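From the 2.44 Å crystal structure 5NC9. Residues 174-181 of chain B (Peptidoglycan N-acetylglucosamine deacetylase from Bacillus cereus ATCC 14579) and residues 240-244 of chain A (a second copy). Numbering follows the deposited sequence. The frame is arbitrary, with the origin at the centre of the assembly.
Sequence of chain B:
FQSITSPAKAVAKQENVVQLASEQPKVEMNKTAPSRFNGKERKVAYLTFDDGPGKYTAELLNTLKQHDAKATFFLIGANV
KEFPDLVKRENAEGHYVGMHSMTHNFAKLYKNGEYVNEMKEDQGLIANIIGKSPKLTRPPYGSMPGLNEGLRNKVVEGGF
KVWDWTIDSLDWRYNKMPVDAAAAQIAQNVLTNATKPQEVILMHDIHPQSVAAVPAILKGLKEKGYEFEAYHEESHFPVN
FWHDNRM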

# COMPACT_ATOMS: atom_id res chain seq x y z
N TYR B 174 -1.59 -3.72 -2.12
CA TYR B 174 -1.71 -4.36 -0.81
C TYR B 174 -1.29 -5.85 -0.89
O TYR B 174 -2.09 -6.75 -0.63
CB TYR B 174 -3.15 -4.21 -0.30
CG TYR B 174 -3.54 -2.79 0.07
CD1 TYR B 174 -4.02 -1.90 -0.88
CD2 TYR B 174 -3.43 -2.35 1.38
CE1 TYR B 174 -4.38 -0.62 -0.53
CE2 TYR B 174 -3.77 -1.08 1.74
CZ TYR B 174 -4.24 -0.20 0.78
OH TYR B 174 -4.59 1.10 1.15
N ASN B 175 -0.03 -6.09 -1.22
CA ASN B 175 0.44 -7.46 -1.41
C ASN B 175 1.56 -7.96 -0.48
O ASN B 175 2.27 -8.88 -0.83
CB ASN B 175 0.91 -7.62 -2.85
CG ASN B 175 2.13 -6.80 -3.15
OD1 ASN B 175 2.29 -5.70 -2.63
ND2 ASN B 175 3.01 -7.32 -3.99
N LYS B 176 1.73 -7.33 0.69
CA LYS B 176 2.78 -7.74 1.63
C LYS B 176 2.23 -7.72 3.05
O LYS B 176 2.92 -7.37 3.99
CB LYS B 176 4.03 -6.85 1.54
CG LYS B 176 4.66 -6.74 0.15
CD LYS B 176 6.08 -7.24 0.14
CE LYS B 176 6.78 -7.03 -1.21
NZ LYS B 176 6.52 -8.04 -2.27
N MET B 177 0.97 -8.12 3.17
CA MET B 177 0.30 -8.25 4.45
C MET B 177 -0.68 -9.43 4.40
O MET B 177 -0.93 -9.97 3.32
CB MET B 177 -0.44 -6.97 4.77
CG MET B 177 -1.17 -6.47 3.56
SD MET B 177 -1.64 -4.77 3.69
CE MET B 177 -2.32 -4.71 5.36
N PRO B 178 -1.23 -9.84 5.56
CA PRO B 178 -2.31 -10.84 5.53
C PRO B 178 -3.41 -10.46 4.53
O PRO B 178 -3.76 -9.28 4.44
CB PRO B 178 -2.83 -10.82 6.96
CG PRO B 178 -1.64 -10.43 7.79
CD PRO B 178 -0.75 -9.58 6.93
N VAL B 179 -3.93 -11.43 3.79
CA VAL B 179 -4.88 -11.17 2.71
C VAL B 179 -6.18 -10.56 3.24
O VAL B 179 -6.75 -9.67 2.62
CB VAL B 179 -5.21 -12.46 1.93
CG1 VAL B 179 -6.50 -12.31 1.10
CG2 VAL B 179 -4.01 -12.88 1.06
N ASP B 180 -6.62 -11.04 4.39
CA ASP B 180 -7.87 -10.57 5.00
C ASP B 180 -7.80 -9.11 5.47
O ASP B 180 -8.82 -8.43 5.56
CB ASP B 180 -8.24 -11.46 6.18
CG ASP B 180 -7.09 -11.65 7.15
OD1 ASP B 180 -5.92 -11.63 6.70
OD2 ASP B 180 -7.37 -11.80 8.36
N ALA B 181 -6.60 -8.66 5.78
CA ALA B 181 -6.36 -7.34 6.34
C ALA B 181 -6.10 -6.38 5.20
O ALA B 181 -6.45 -5.21 5.26
CB ALA B 181 -5.20 -7.37 7.31
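Chain A (240-244) NFWHD

What shape does chain A bring to this surface? Its segment has no regular helix or strand; instead A:Asn240 to A:His243 form a type I beta turn, closed by the backbone hydrogen bond from A:His243 N to A:Asn240 O at 2.6 Å. The side chain of A:Asn240 steadies the turn further, its OD1 accepting from A:Asp244 N at 2.5 Å and its ND2 donating to A:Asp244 O at 2.7 Å. Of the CA atoms, those of A:Trp242 and B:Pro178 come nearest across the two stretches, 4.0 Å apart. Along chain B, A:Trp242 meets B:Asn175 through B:Val179, while A:His243 meets B:Pro178 and B:Asp180.

What does the loop of chain B offer before its helix? Mostly backbone, met by the indole of A:Trp242. B:Asn175 O sits at the edge of the indole, near its plane, 3.4 Å from A:Trp242 CH2. The same CH2 atom lies 4.0 Å from B:Lys176 CA, while B:Met177 O approaches A:Trp242 CE3 to 3.3 Å. The side chains of B:Lys176 and B:Met177 start away from chain A, leaving their main chain to meet the ring.

How does the turn meet B:Pro178, the N-cap residue? B:Pro178 CG lies 3.4 Å from A:Phe241 O, and B:Pro178 CA makes a CA-H...O contact with A:Trp242 O, also at 3.4 Å. B:Pro178 CB packs over one face of the A:His243 imidazole, 4.0 Å from A:His243 CG, in a CH-pi contact.

What anchors the turn to the start of the helix? B:Val179 N, in the helix's first turn, donates a nearly straight hydrogen bond to A:Trp242 O at 3.0 Å. Next along, B:Asp180 points toward chain A and its OD2 accepts a hydrogen bond from A:His243 ND1 at 2.9 Å, near the plane of the imidazole. That ring therefore uses its edge for the carboxylate and a face for the proline.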

# COMPACT_ATOMS: atom_id res chain seq x y z
N ASN A 240 -1.00 -19.61 8.90
CA ASN A 240 0.02 -18.96 8.08
C ASN A 240 -0.09 -17.42 8.13
O ASN A 240 -1.19 -16.86 8.14
CB ASN A 240 -0.05 -19.47 6.63
CG ASN A 240 -1.36 -19.12 5.94
OD1 ASN A 240 -1.54 -18.02 5.41
ND2 ASN A 240 -2.29 -20.08 5.92
N PHE A 241 1.06 -16.76 8.16
CA PHE A 241 1.14 -15.30 8.33
C PHE A 241 0.34 -14.52 7.30
O PHE A 241 -0.07 -13.38 7.54
CB PHE A 241 2.60 -14.85 8.28
CG PHE A 241 3.41 -15.30 9.45
CD1 PHE A 241 2.84 -15.36 10.71
CD2 PHE A 241 4.74 -15.62 9.30
CE1 PHE A 241 3.57 -15.75 11.79
CE2 PHE A 241 5.49 -16.03 10.37
CZ PHE A 241 4.91 -16.10 11.63
N TRP A 242 0.13 -15.13 6.14
CA TRP A 242 -0.65 -14.50 5.11
C TRP A 242 -2.12 -14.70 5.34
O TRP A 242 -2.94 -14.10 4.64
CB TRP A 242 -0.29 -15.07 3.77
CG TRP A 242 1.06 -14.73 3.31
CD1 TRP A 242 2.18 -15.45 3.49
CD2 TRP A 242 1.43 -13.60 2.52
NE1 TRP A 242 3.24 -14.85 2.87
CE2 TRP A 242 2.80 -13.70 2.27
CE3 TRP A 242 0.73 -12.50 2.00
CZ2 TRP A 242 3.50 -12.74 1.53
CZ3 TRP A 242 1.41 -11.56 1.26
CH2 TRP A 242 2.79 -11.68 1.03
N HIS A 243 -2.48 -15.53 6.32
CA HIS A 243 -3.87 -15.94 6.49
C HIS A 243 -4.47 -16.49 5.19
O HIS A 243 -5.66 -16.31 4.92
CB HIS A 243 -4.74 -14.79 7.01
CG HIS A 243 -4.30 -14.25 8.34
ND1 HIS A 243 -5.09 -13.40 9.08
CD2 HIS A 243 -3.18 -14.47 9.07
CE1 HIS A 243 -4.46 -13.10 10.21
NE2 HIS A 243 -3.31 -13.74 10.23
N ASP A 244 -3.64 -17.12 4.36
CA ASP A 244 -4.11 -17.71 3.12
C ASP A 244 -4.68 -19.08 3.49
O ASP A 244 -3.95 -20.03 3.79
CB ASP A 244 -2.97 -17.81 2.11
CG ASP A 244 -3.42 -18.34 0.75
OD1 ASP A 244 -4.56 -18.85 0.62
OD2 ASP A 244 -2.59 -18.28 -0.20